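Local coordinates for protein D-glycerate 2-kinase (Thermotoga maritima, PDB 2B8N) that phosphorylates D-glycerate to 2-phosphoglycerate with ATP, a magnesium-dependent step in the breakdown of serine by way of 3-hydroxypyruvate, at residues Lys28-Ala33 with Lys271-Glu276; Lys41-Lys46 with Val195-Ser200; Glu118-Leu123 with Gly183-Arg188; Glu223-Val228 with Arg242-Glu247. All coordinates share one frame; numbering follows the deposited sequence.

Interaction 1. Residues Lys28-Ala33 with Lys271-Glu276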
loop_
_atom_site.group_PDB
_atom_site.type_symbol
_atom_site.label_atom_id
_atom_site.label_comp_id
_atom_site.label_asym_id
_atom_site.label_seq_id
_atom_site.Cartn_x
_atom_site.Cartn_y
_atom_site.Cartn_z
ATOM N N LYS A 28 15.775 6.505 -2.098
ATOM C CA LYS A 28 14.971 7.754 -2.062
ATOM C C LYS A 28 14.371 8.113 -3.434
ATOM O O LYS A 28 13.174 8.352 -3.549
ATOM C CB LYS A 28 15.773 8.950 -1.509
ATOM C CG LYS A 28 15.746 9.091 0.032
ATOM C CD LYS A 28 16.430 10.411 0.508
ATOM C CE LYS A 28 16.460 10.593 2.050
ATOM N NZ LYS A 28 16.963 9.403 2.844
ATOM N N LYS A 29 15.204 8.131 -4.467
ATOM C CA LYS A 29 14.755 8.422 -5.820
ATOM C C LYS A 29 13.831 7.342 -6.396
ATOM O O LYS A 29 12.970 7.659 -7.213
ATOM C CB LYS A 29 15.963 8.602 -6.747
ATOM C CG LYS A 29 16.776 9.843 -6.486
ATOM C CD LYS A 29 16.156 11.061 -7.166
ATOM C CE LYS A 29 16.790 12.379 -6.686
ATOM N NZ LYS A 29 16.181 13.593 -7.333
ATOM N N SER A 30 13.999 6.078 -5.992
ATOM C CA SER A 30 13.132 5.023 -6.507
ATOM C C SER A 30 11.693 5.223 -6.050
ATOM O O SER A 30 10.764 5.037 -6.842
ATOM C CB SER A 30 13.628 3.653 -6.086
ATOM O OG SER A 30 14.907 3.417 -6.642
ATOM N N ILE A 31 11.519 5.615 -4.783
ATOM C CA ILE A 31 10.187 5.857 -4.185
ATOM C C ILE A 31 9.438 7.048 -4.800
ATOM O O ILE A 31 8.204 6.998 -4.954
ATOM C CB ILE A 31 10.290 6.086 -2.662
ATOM C CG1 ILE A 31 10.658 4.800 -1.952
ATOM C CG2 ILE A 31 8.969 6.577 -2.071
ATOM C CD1 ILE A 31 10.994 5.030 -0.491
ATOM N N GLU A 32 10.181 8.113 -5.121
ATOM C CA GLU A 32 9.661 9.273 -5.868
ATOM C C GLU A 32 8.896 8.909 -7.131
ATOM O O GLU A 32 8.020 9.648 -7.554
ATOM C CB GLU A 32 10.812 10.189 -6.294
ATOM C CG GLU A 32 11.396 10.995 -5.168
ATOM C CD GLU A 32 12.503 11.930 -5.611
ATOM O OE1 GLU A 32 12.718 12.112 -6.838
ATOM O OE2 GLU A 32 13.163 12.495 -4.712
ATOM N N ALA A 33 9.271 7.787 -7.749
ATOM C CA ALA A 33 8.597 7.275 -8.945
ATOM C C ALA A 33 7.140 6.893 -8.699
ATOM O O ALA A 33 6.357 6.794 -9.648
ATOM C CB ALA A 33 9.356 6.086 -9.498
ATOM N N LYS A 271 16.053 -0.475 -10.316
ATOM C CA LYS A 271 16.873 -1.194 -11.315
ATOM C C LYS A 271 17.523 -0.262 -12.338
ATOM O O LYS A 271 18.719 -0.397 -12.657
ATOM C CB LYS A 271 16.068 -2.240 -12.092
ATOM C CG LYS A 271 16.876 -2.906 -13.219
ATOM C CD LYS A 271 16.194 -4.184 -13.720
ATOM C CE LYS A 271 16.884 -4.743 -14.956
ATOM N NZ LYS A 271 16.116 -5.828 -15.601
ATOM N N SER A 272 16.740 0.672 -12.862
ATOM C CA SER A 272 17.269 1.555 -13.868
ATOM C C SER A 272 18.180 2.639 -13.252
ATOM O O SER A 272 19.135 3.039 -13.885
ATOM C CB SER A 272 16.153 2.142 -14.718
ATOM O OG SER A 272 15.902 3.455 -14.322
ATOM N N LEU A 273 17.904 3.092 -12.028
ATOM C CA LEU A 273 18.775 4.057 -11.344
ATOM C C LEU A 273 20.129 3.416 -11.053
ATOM O O LEU A 273 21.172 4.051 -11.222
ATOM C CB LEU A 273 18.129 4.563 -10.046
ATOM C CG LEU A 273 16.981 5.589 -10.180
ATOM C CD1 LEU A 273 16.150 5.660 -8.896
ATOM C CD2 LEU A 273 17.451 6.969 -10.520
ATOM N N ALA A 274 20.101 2.162 -10.605
ATOM C CA ALA A 274 21.317 1.380 -10.344
ATOM C C ALA A 274 22.152 1.155 -11.599
ATOM O O ALA A 274 23.367 1.331 -11.571
ATOM C CB ALA A 274 20.957 0.047 -9.726
ATOM N N LYS A 275 21.512 0.774 -12.700
ATOM C CA LYS A 275 22.234 0.679 -13.982
ATOM C C LYS A 275 22.871 2.003 -14.348
ATOM O O LYS A 275 24.006 2.037 -14.773
ATOM C CB LYS A 275 21.339 0.223 -15.121
ATOM C CG LYS A 275 21.001 -1.237 -15.062
ATOM C CD LYS A 275 20.156 -1.658 -16.260
ATOM C CE LYS A 275 19.961 -3.183 -16.222
ATOM N NZ LYS A 275 18.936 -3.660 -17.214
ATOM N N GLU A 276 22.138 3.093 -14.141
ATOM C CA GLU A 276 22.583 4.452 -14.470
ATOM C C GLU A 276 23.835 4.850 -13.686
ATOM O O GLU A 276 24.533 5.786 -14.069
ATOM C CB GLU A 276 21.439 5.426 -14.155
ATOM C CG GLU A 276 21.447 6.762 -14.875
ATOM C CD GLU A 276 20.034 7.354 -14.979
ATOM O OE1 GLU A 276 19.135 6.683 -15.548
ATOM O OE2 GLU A 276 19.822 8.484 -14.490
#
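Ser-30 OG is held from its own helix and covered by a residue of helix 263-276: it hydrogen-bonds back to the carbonyl oxygen of Ile-26, one turn earlier, while the methyl CD1 of Leu-273 rests against it, with 3.4 Å between Ser-30 OG and Leu-273 CD1. That hydroxyl lies beside its own backbone N and anti to the carbonyl carbon (chi1 -63°), a setting that lets it bond back along the helix and still present a flank to the leucine. No hydrogen bond crosses between 28-33 and 271-276, so the contact is one branched aliphatic tip laid on the flank of a helix. Leu-273 points toward the partner helix and makes both of the close residue contacts, each through CD1. Besides the hydroxyl, this methyl meets the CB of Lys-29, with Leu-273 CD1 and Lys-29 CB 3.6 Å apart. It also lies 3.6 Å from the backbone N of Ser-30, and thus sits where the two residues join. Lys-29 gives only the root of its chain. Its CB starts toward the leucine, but the bend at chi2 (-83°) leads the rest away, and NZ ends 3.8 Å from Glu-32 OE1, a long salt bridge within 28-33. Around this point, segment 28-33 also packs on helix 263-276 through Ser-30 on Ala-270 and Ala-33 on Glu-269. Helix 263-276 in turn rests on the mixed sheet, where Ala-274 touches Ala-281 of strand 280-285 and Ala-318 of strand 317-323, and Lys-271 forms a salt bridge with Glu-282.

Interaction 2. Residues Lys41-Lys46 with Val195-Ser200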
loop_
_atom_site.group_PDB
_atom_site.type_symbol
_atom_site.label_atom_id
_atom_site.label_comp_id
_atom_site.label_asym_id
_atom_site.label_seq_id
_atom_site.Cartn_x
_atom_site.Cartn_y
_atom_site.Cartn_z
ATOM N N LYS A 41 0.724 12.316 -13.378
ATOM C CA LYS A 41 1.171 13.086 -14.548
ATOM C C LYS A 41 1.813 12.214 -15.643
ATOM O O LYS A 41 1.706 12.531 -16.830
ATOM C CB LYS A 41 2.133 14.214 -14.119
ATOM C CG LYS A 41 1.438 15.479 -13.598
ATOM C CD LYS A 41 2.383 16.338 -12.767
ATOM C CE LYS A 41 1.754 17.692 -12.353
ATOM N NZ LYS A 41 2.698 18.552 -11.549
ATOM N N GLU A 42 2.460 11.118 -15.250
ATOM C CA GLU A 42 3.045 10.181 -16.222
ATOM C C GLU A 42 2.022 9.245 -16.878
ATOM O O GLU A 42 2.364 8.578 -17.844
ATOM C CB GLU A 42 4.167 9.366 -15.579
ATOM C CG GLU A 42 5.370 10.219 -15.249
ATOM C CD GLU A 42 6.554 9.433 -14.722
ATOM O OE1 GLU A 42 6.411 8.211 -14.460
ATOM O OE2 GLU A 42 7.631 10.053 -14.565
ATOM N N THR A 43 0.786 9.214 -16.364
ATOM C CA THR A 43 -0.292 8.383 -16.917
ATOM C C THR A 43 -1.481 9.161 -17.522
ATOM O O THR A 43 -1.860 8.937 -18.687
ATOM C CB THR A 43 -0.870 7.478 -15.827
ATOM O OG1 THR A 43 0.174 6.688 -15.247
ATOM C CG2 THR A 43 -1.947 6.568 -16.409
ATOM N N LEU A 44 -2.067 10.055 -16.727
ATOM C CA LEU A 44 -3.346 10.706 -17.065
ATOM C C LEU A 44 -3.370 11.399 -18.441
ATOM O O LEU A 44 -4.356 11.286 -19.167
ATOM C CB LEU A 44 -3.722 11.714 -15.965
ATOM C CG LEU A 44 -5.018 12.497 -16.108
ATOM C CD1 LEU A 44 -6.169 11.572 -16.452
ATOM C CD2 LEU A 44 -5.306 13.248 -14.820
ATOM N N PRO A 45 -2.299 12.128 -18.810
ATOM C CA PRO A 45 -2.346 12.821 -20.100
ATOM C C PRO A 45 -2.578 11.878 -21.282
ATOM O O PRO A 45 -3.386 12.179 -22.160
ATOM C CB PRO A 45 -0.962 13.468 -20.178
ATOM C CG PRO A 45 -0.584 13.650 -18.760
ATOM C CD PRO A 45 -1.020 12.384 -18.126
ATOM N N LYS A 46 -1.893 10.738 -21.273
ATOM C CA LYS A 46 -2.063 9.708 -22.302
ATOM C C LYS A 46 -3.536 9.248 -22.509
ATOM O O LYS A 46 -3.911 8.805 -23.607
ATOM C CB LYS A 46 -1.173 8.500 -21.983
ATOM C CG LYS A 46 0.328 8.821 -21.900
ATOM C CD LYS A 46 1.098 7.522 -21.710
ATOM C CE LYS A 46 2.466 7.722 -21.074
ATOM N NZ LYS A 46 2.823 6.502 -20.286
ATOM N N VAL A 195 -12.988 5.656 -15.192
ATOM C CA VAL A 195 -11.542 5.471 -15.445
ATOM C C VAL A 195 -10.783 5.627 -14.129
ATOM O O VAL A 195 -10.629 6.743 -13.620
ATOM C CB VAL A 195 -10.927 6.455 -16.491
ATOM C CG1 VAL A 195 -9.522 6.013 -16.858
ATOM C CG2 VAL A 195 -11.742 6.530 -17.755
ATOM N N ALA A 196 -10.296 4.511 -13.594
ATOM C CA ALA A 196 -9.650 4.519 -12.289
ATOM C C ALA A 196 -8.128 4.524 -12.386
ATOM O O ALA A 196 -7.517 3.767 -13.172
ATOM C CB ALA A 196 -10.107 3.325 -11.468
ATOM N N LEU A 197 -7.523 5.399 -11.588
ATOM C CA LEU A 197 -6.092 5.362 -11.347
ATOM C C LEU A 197 -5.872 4.903 -9.898
ATOM O O LEU A 197 -6.342 5.545 -8.922
ATOM C CB LEU A 197 -5.455 6.722 -11.573
ATOM C CG LEU A 197 -5.602 7.386 -12.953
ATOM C CD1 LEU A 197 -4.527 8.461 -13.089
ATOM C CD2 LEU A 197 -5.552 6.419 -14.145
ATOM N N VAL A 198 -5.141 3.797 -9.774
ATOM C CA VAL A 198 -4.959 3.129 -8.514
ATOM C C VAL A 198 -3.499 3.166 -8.081
ATOM O O VAL A 198 -2.569 2.862 -8.842
ATOM C CB VAL A 198 -5.433 1.678 -8.613
ATOM C CG1 VAL A 198 -5.281 0.975 -7.271
ATOM C CG2 VAL A 198 -6.866 1.634 -9.069
ATOM N N LEU A 199 -3.310 3.531 -6.824
ATOM C CA LEU A 199 -1.998 3.535 -6.200
ATOM C C LEU A 199 -2.052 2.432 -5.156
ATOM O O LEU A 199 -2.612 2.632 -4.090
ATOM C CB LEU A 199 -1.767 4.916 -5.582
ATOM C CG LEU A 199 -0.395 5.305 -5.068
ATOM C CD1 LEU A 199 0.708 4.500 -5.707
ATOM C CD2 LEU A 199 -0.200 6.779 -5.351
ATOM N N SER A 200 -1.502 1.263 -5.483
ATOM C CA SER A 200 -1.756 0.045 -4.726
ATOM C C SER A 200 -0.818 -0.241 -3.555
ATOM O O SER A 200 0.412 -0.392 -3.716
ATOM C CB SER A 200 -1.733 -1.162 -5.657
ATOM O OG SER A 200 -1.610 -2.354 -4.901
#
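Leu-197 reaches out from strand 193-199 of a parallel six-stranded sheet, whose strand order 3-2-1-4-5-6 is that of a Rossmann-like alpha/beta domain, and meets Thr-43 and Leu-44 where the chain turns into the short, weakly bonded helix 44-47. The bond from its CA to CB heads for that turn, but CB itself stays short of it, since the CA atoms of Leu-197 and Leu-44 are 8.3 Å apart and the rest of the side chain has to span the gap. CG, set beside the backbone N (chi1 -58°), forks the chain so that each methyl finds its own neighbour. CD1 goes to Leu-44, coming to 4.4 Å from Leu-44 CB. CD2 goes to the threonine, ending 4.3 Å from Thr-43 CG2. These are loose, purely apolar approaches, and no hydrogen bond runs between 41-46 and 195-200. Thr-43 sorts its two branches by polarity: OG1 hydrogen-bonds to the carbonyl oxygen of Ala-39 in the preceding helix, which leaves the methyl for Leu-197. Leu-44 shares only its CB with the strand and is packed further by Leu-130 of strand 128-133 and by Ala-68 and Val-71 of helix 61-72. Strand 193-199 itself is fixed by backbone bonds to both flanking strands, Val-195 and Leu-197 to Phe-131 and Ala-196 to His-258. The contact therefore seats the turn before helix 44-47 on one face of the sheet, well buried at Leu-44 and Leu-197. Farther out, Lys-46 folds back over the same turn, its NZ making a weak 3.2 Å hydrogen bond to the backbone O of Glu-42.

Interaction 3. Residues Glu118-Leu123 with Gly183-Arg188; sequences ELVDQL and GRFAER
Asp-121 and Arg-188 join the two segments by a salt bridge, Asp-121 OD2 standing 2.8 Å from Arg-188 NH1 at the edge of the guanidinium group. Within it a weak hydrogen bond runs from the same nitrogen to the other oxygen, with Arg-188 NH1 and Asp-121 OD1 3.2 Å apart and an N-H...O angle of 166°. One terminal nitrogen thus serves both carboxylate oxygens, and the two flat groups are nearly coplanar, their planes 22° apart. Bends at chi2 (-87°) and chi3 fold the arginine chain back beside the aspartate, with Arg-188 CD 3.5 Å from Asp-121 OD1. A water within bonding distance of both residues, 2.9 Å from Asp-121 OD1 and 3.0 Å from Arg-188 O, probably adds a second link. The other terminal nitrogen, NH2, has a weak hydrogen bond to Gln-179 OE1, and the backbone N of Arg-188 is bonded within its own helix to Arg-184 O. Deeper in, the contact turns apolar: Val-120 CG2 comes obliquely to Phe-185 CE1 at 3.9 Å. The phenylalanine ring also meets Phe-131 and, edge-to-face, Phe-141, while Val-120 leans on Val-129, so both residues pack against strand 128-133 of the parallel sheet. A leucine in place of Arg-188 would probably leave the Asp-121 carboxylate without its positive mate, and more able to turn. Since Asp-121 is the first residue to leave helical geometry after helix 107-120, the charge pairing, probably helped by the water, ties the end of that helix to helix 184-189, over a hydrophobic floor.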
loop_
_atom_site.group_PDB
_atom_site.type_symbol
_atom_site.label_atom_id
_atom_site.label_comp_id
_atom_site.label_asym_id
_atom_site.label_seq_id
_atom_site.Cartn_x
_atom_site.Cartn_y
_atom_site.Cartn_z
ATOM N N GLU A 118 -24.236 11.422 -4.798
ATOM C CA GLU A 118 -25.021 12.533 -5.358
ATOM C C GLU A 118 -24.304 13.094 -6.564
ATOM O O GLU A 118 -24.925 13.394 -7.574
ATOM C CB GLU A 118 -25.263 13.635 -4.329
ATOM C CG GLU A 118 -26.063 13.132 -3.148
ATOM C CD GLU A 118 -27.231 14.028 -2.839
ATOM O OE1 GLU A 118 -28.037 14.277 -3.771
ATOM O OE2 GLU A 118 -27.330 14.480 -1.672
ATOM N N LEU A 119 -22.988 13.198 -6.473
ATOM C CA LEU A 119 -22.211 13.685 -7.595
ATOM C C LEU A 119 -22.215 12.734 -8.805
ATOM O O LEU A 119 -22.064 13.211 -9.926
ATOM C CB LEU A 119 -20.769 14.001 -7.202
ATOM C CG LEU A 119 -20.593 15.036 -6.092
ATOM C CD1 LEU A 119 -19.134 15.551 -6.031
ATOM C CD2 LEU A 119 -21.560 16.207 -6.232
ATOM N N VAL A 120 -22.414 11.426 -8.622
ATOM C CA VAL A 120 -22.287 10.499 -9.759
ATOM C C VAL A 120 -23.613 9.945 -10.299
ATOM O O VAL A 120 -23.638 9.350 -11.377
ATOM C CB VAL A 120 -21.292 9.341 -9.483
ATOM C CG1 VAL A 120 -19.901 9.870 -9.239
ATOM C CG2 VAL A 120 -21.715 8.505 -8.316
ATOM N N ASP A 121 -24.721 10.121 -9.595
ATOM C CA ASP A 121 -25.992 9.639 -10.162
ATOM C C ASP A 121 -26.459 10.586 -11.262
ATOM O O ASP A 121 -26.033 11.743 -11.331
ATOM C CB ASP A 121 -27.090 9.489 -9.102
ATOM C CG ASP A 121 -26.794 8.411 -8.086
ATOM O OD1 ASP A 121 -26.117 7.397 -8.408
ATOM O OD2 ASP A 121 -27.284 8.593 -6.950
ATOM N N GLN A 122 -27.335 10.078 -12.123
ATOM C CA GLN A 122 -27.820 10.835 -13.271
ATOM C C GLN A 122 -26.678 11.511 -14.033
ATOM O O GLN A 122 -26.659 12.734 -14.185
ATOM C CB GLN A 122 -28.855 11.893 -12.841
ATOM C CG GLN A 122 -30.162 11.345 -12.259
ATOM C CD GLN A 122 -30.213 11.409 -10.743
ATOM O OE1 GLN A 122 -29.280 10.987 -10.061
ATOM N NE2 GLN A 122 -31.313 11.945 -10.206
ATOM N N LEU A 123 -25.707 10.702 -14.453
ATOM C CA LEU A 123 -24.714 11.098 -15.448
ATOM C C LEU A 123 -25.082 10.373 -16.727
ATOM O O LEU A 123 -25.731 9.342 -16.685
ATOM C CB LEU A 123 -23.312 10.673 -15.043
ATOM C CG LEU A 123 -22.648 11.350 -13.849
ATOM C CD1 LEU A 123 -21.226 10.828 -13.767
ATOM C CD2 LEU A 123 -22.662 12.857 -13.978
ATOM N N GLY A 183 -18.436 -3.582 -6.665
ATOM C CA GLY A 183 -18.784 -3.077 -8.002
ATOM C C GLY A 183 -19.966 -2.114 -8.036
ATOM O O GLY A 183 -20.341 -1.612 -9.090
ATOM N N ARG A 184 -20.561 -1.837 -6.887
ATOM C CA ARG A 184 -21.788 -1.017 -6.860
ATOM C C ARG A 184 -21.582 0.459 -7.237
ATOM O O ARG A 184 -22.448 1.090 -7.871
ATOM C CB ARG A 184 -22.481 -1.165 -5.508
ATOM C CG ARG A 184 -23.103 -2.550 -5.400
ATOM C CD ARG A 184 -23.872 -2.795 -4.138
ATOM N NE ARG A 184 -24.925 -3.802 -4.329
ATOM C CZ ARG A 184 -25.306 -4.675 -3.403
ATOM N NH1 ARG A 184 -24.719 -4.710 -2.209
ATOM N NH2 ARG A 184 -26.283 -5.537 -3.666
ATOM N N PHE A 185 -20.418 0.980 -6.879
ATOM C CA PHE A 185 -20.027 2.315 -7.274
ATOM C C PHE A 185 -20.017 2.473 -8.786
ATOM O O PHE A 185 -20.580 3.419 -9.290
ATOM C CB PHE A 185 -18.667 2.679 -6.672
ATOM C CG PHE A 185 -18.223 4.052 -7.008
ATOM C CD1 PHE A 185 -19.037 5.150 -6.728
ATOM C CD2 PHE A 185 -17.001 4.270 -7.606
ATOM C CE1 PHE A 185 -18.623 6.442 -7.040
ATOM C CE2 PHE A 185 -16.583 5.552 -7.904
ATOM C CZ PHE A 185 -17.405 6.636 -7.618
ATOM N N ALA A 186 -19.395 1.546 -9.505
ATOM C CA ALA A 186 -19.378 1.566 -10.991
ATOM C C ALA A 186 -20.775 1.405 -11.533
ATOM O O ALA A 186 -21.123 1.963 -12.594
ATOM C CB ALA A 186 -18.482 0.450 -11.554
ATOM N N GLU A 187 -21.565 0.623 -10.806
ATOM C CA GLU A 187 -22.941 0.387 -11.155
ATOM C C GLU A 187 -23.763 1.669 -11.002
ATOM O O GLU A 187 -24.699 1.886 -11.764
ATOM C CB GLU A 187 -23.498 -0.745 -10.297
ATOM C CG GLU A 187 -24.984 -0.951 -10.416
ATOM C CD GLU A 187 -25.444 -2.253 -9.804
ATOM O OE1 GLU A 187 -25.198 -2.481 -8.610
ATOM O OE2 GLU A 187 -26.061 -3.050 -10.529
ATOM N N ARG A 188 -23.432 2.525 -10.034
ATOM C CA ARG A 188 -24.165 3.813 -9.878
ATOM C C ARG A 188 -23.702 4.876 -10.868
ATOM O O ARG A 188 -24.461 5.724 -11.302
ATOM C CB ARG A 188 -23.975 4.366 -8.490
ATOM C CG ARG A 188 -24.681 3.608 -7.409
ATOM C CD ARG A 188 -26.106 4.087 -7.235
ATOM N NE ARG A 188 -26.457 4.015 -5.823
ATOM C CZ ARG A 188 -26.764 5.042 -5.031
ATOM N NH1 ARG A 188 -26.810 6.282 -5.480
ATOM N NH2 ARG A 188 -27.044 4.814 -3.755
HETATM O O HOH W 1 -27.316 6.560 -10.910
#

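Interaction 4. Residues Glu223-Val228 with Arg242-Glu247; sequences EDALKV and RAILQE
Apolar packing makes the direct contact, and Ile-244 is its centre: the methyl CG2 touches both Leu-226 and Ala-225, 3.6 Å from Leu-226 CD2 and 3.7 Å from Ala-225 CB. CG2 projects anti to the backbone N while CG1 lies beside it (chi1 -75°); the extended chi2 (166°) then carries CD1 to the leucine as well, with Ile-244 CD1 and Leu-226 CD2 3.8 Å apart. Leu-226 and Ile-244 run antiparallel alongside one another, so one leucine methyl meets both arms of the isoleucine. Ala-225, with only its CB to offer, lets the backbones come close, its CA 7.1 Å from that of Ile-244. Leu-177 also touches Ile-244, and Thr-172 Ala-225.

Hydrogen bonds flank this patch without crossing directly between 223-228 and 242-247. The carbonyl oxygen of Ile-244 accepts from Ser-222 OG, and Glu-247 OE1 takes the backbone N of Ser-222, both at the start of helix 222-231.

As for charge, Asp-224 OD2 and Glu-247 OE1 are like groups 6.8 Å apart. Asp-224 OD2 accepts from Thr-221 N, and Glu-247 OE2 has a salt bridge with Lys-250 and a hydrogen bond with His-176, which probably eases any repulsion. Greasy side chains therefore hold the middle of the contact between these consecutive helices, while polar bonds at Ser-222 probably help set how segment 242-247 meets the start of helix 222-231.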
loop_
_atom_site.group_PDB
_atom_site.type_symbol
_atom_site.label_atom_id
_atom_site.label_comp_id
_atom_site.label_asym_id
_atom_site.label_seq_id
_atom_site.Cartn_x
_atom_site.Cartn_y
_atom_site.Cartn_z
ATOM N N GLU A 223 -25.592 -16.099 -1.327
ATOM C CA GLU A 223 -25.439 -17.399 -0.684
ATOM C C GLU A 223 -24.055 -17.513 -0.023
ATOM O O GLU A 223 -23.944 -17.914 1.127
ATOM C CB GLU A 223 -25.656 -18.544 -1.685
ATOM C CG GLU A 223 -25.793 -19.942 -1.056
ATOM C CD GLU A 223 -25.885 -21.038 -2.101
ATOM O OE1 GLU A 223 -25.789 -20.749 -3.315
ATOM O OE2 GLU A 223 -26.063 -22.204 -1.713
ATOM N N ASP A 224 -23.007 -17.150 -0.747
ATOM C CA ASP A 224 -21.657 -17.178 -0.183
ATOM C C ASP A 224 -21.600 -16.340 1.103
ATOM O O ASP A 224 -21.076 -16.776 2.113
ATOM C CB ASP A 224 -20.615 -16.679 -1.203
ATOM C CG ASP A 224 -20.556 -17.540 -2.446
ATOM O OD1 ASP A 224 -20.649 -18.772 -2.294
ATOM O OD2 ASP A 224 -20.436 -17.006 -3.576
ATOM N N ALA A 225 -22.169 -15.144 1.074
ATOM C CA ALA A 225 -22.076 -14.250 2.239
ATOM C C ALA A 225 -22.731 -14.873 3.480
ATOM O O ALA A 225 -22.158 -14.876 4.565
ATOM C CB ALA A 225 -22.703 -12.927 1.926
ATOM N N LEU A 226 -23.929 -15.417 3.300
ATOM C CA LEU A 226 -24.668 -16.040 4.394
ATOM C C LEU A 226 -24.011 -17.326 4.928
ATOM O O LEU A 226 -24.063 -17.600 6.119
ATOM C CB LEU A 226 -26.096 -16.333 3.939
ATOM C CG LEU A 226 -26.933 -15.101 3.564
ATOM C CD1 LEU A 226 -28.350 -15.522 3.143
ATOM C CD2 LEU A 226 -26.994 -14.097 4.709
ATOM N N LYS A 227 -23.398 -18.104 4.042
ATOM C CA LYS A 227 -22.655 -19.298 4.436
ATOM C C LYS A 227 -21.401 -18.970 5.253
ATOM O O LYS A 227 -21.021 -19.742 6.131
ATOM C CB LYS A 227 -22.278 -20.120 3.209
ATOM C CG LYS A 227 -23.474 -20.718 2.536
ATOM C CD LYS A 227 -23.117 -21.899 1.662
ATOM C CE LYS A 227 -24.371 -22.722 1.362
ATOM N NZ LYS A 227 -25.018 -23.266 2.611
ATOM N N VAL A 228 -20.769 -17.832 4.971
ATOM C CA VAL A 228 -19.635 -17.387 5.780
ATOM C C VAL A 228 -20.063 -17.142 7.222
ATOM O O VAL A 228 -19.483 -17.709 8.143
ATOM C CB VAL A 228 -18.997 -16.125 5.238
ATOM C CG1 VAL A 228 -17.961 -15.575 6.247
ATOM C CG2 VAL A 228 -18.351 -16.430 3.891
ATOM N N ARG A 242 -31.549 -9.719 4.971
ATOM C CA ARG A 242 -32.298 -9.331 3.774
ATOM C C ARG A 242 -31.600 -8.244 2.938
ATOM O O ARG A 242 -31.876 -8.115 1.754
ATOM C CB ARG A 242 -33.755 -8.961 4.132
ATOM C CG ARG A 242 -33.965 -7.588 4.733
ATOM C CD ARG A 242 -35.456 -7.321 5.053
ATOM N NE ARG A 242 -36.205 -6.834 3.883
ATOM C CZ ARG A 242 -37.254 -7.437 3.312
ATOM N NH1 ARG A 242 -37.738 -8.580 3.794
ATOM N NH2 ARG A 242 -37.839 -6.880 2.245
ATOM N N ALA A 243 -30.690 -7.490 3.541
ATOM C CA ALA A 243 -29.767 -6.643 2.787
ATOM C C ALA A 243 -28.827 -7.490 1.888
ATOM O O ALA A 243 -28.597 -7.152 0.720
ATOM C CB ALA A 243 -28.973 -5.800 3.737
ATOM N N ILE A 244 -28.315 -8.591 2.450
ATOM C CA ILE A 244 -27.374 -9.498 1.774
ATOM C C ILE A 244 -27.982 -10.165 0.532
ATOM O O ILE A 244 -27.284 -10.371 -0.468
ATOM C CB ILE A 244 -26.812 -10.531 2.796
ATOM C CG1 ILE A 244 -25.789 -9.838 3.692
ATOM C CG2 ILE A 244 -26.157 -11.718 2.124
ATOM C CD1 ILE A 244 -25.387 -10.611 4.956
ATOM N N LEU A 245 -29.286 -10.438 0.587
ATOM C CA LEU A 245 -30.045 -11.025 -0.539
ATOM C C LEU A 245 -30.049 -10.226 -1.839
ATOM O O LEU A 245 -30.477 -10.746 -2.887
ATOM C CB LEU A 245 -31.504 -11.211 -0.141
ATOM C CG LEU A 245 -31.903 -12.338 0.813
ATOM C CD1 LEU A 245 -33.381 -12.212 1.038
ATOM C CD2 LEU A 245 -31.559 -13.691 0.260
ATOM N N GLN A 246 -29.646 -8.959 -1.758
ATOM C CA GLN A 246 -29.471 -8.120 -2.936
ATOM C C GLN A 246 -28.117 -8.487 -3.519
ATOM O O GLN A 246 -27.069 -8.274 -2.878
ATOM C CB GLN A 246 -29.565 -6.633 -2.558
ATOM C CG GLN A 246 -30.811 -6.316 -1.701
ATOM C CD GLN A 246 -31.103 -4.833 -1.557
ATOM O OE1 GLN A 246 -31.359 -4.339 -0.447
ATOM N NE2 GLN A 246 -31.077 -4.115 -2.676
ATOM N N GLU A 247 -28.141 -9.072 -4.713
ATOM C CA GLU A 247 -26.934 -9.584 -5.307
ATOM C C GLU A 247 -26.121 -8.441 -5.873
ATOM O O GLU A 247 -26.694 -7.440 -6.337
ATOM C CB GLU A 247 -27.250 -10.614 -6.389
ATOM C CG GLU A 247 -26.035 -11.393 -6.843
ATOM C CD GLU A 247 -25.297 -12.025 -5.689
ATOM O OE1 GLU A 247 -25.763 -13.082 -5.224
ATOM O OE2 GLU A 247 -24.277 -11.452 -5.247
#

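Overall arrangement
Interactions 2, 3 and 4 belong to the part of the chain that includes the parallel sheet, whereas interaction 1 joins the N-terminal helix to a helix lying on the mixed sheet. Interaction 2 uses a strand of the parallel sheet, and interaction 3 joins two helices packed against it: helix 184-189 leads directly into strand 193-199, and their centres are about 20 Å apart. Interactions 3 and 4 touch, Arg-184 NH2 making a probable, weak hydrogen bond to Gln-246 O at 3.0 Å, with centres about 22 Å apart. Interaction 1 comes within about 5 Å of interaction 2, nearest atoms, but lies about 47 Å from interaction 4, centre to centre, across the middle of the chain.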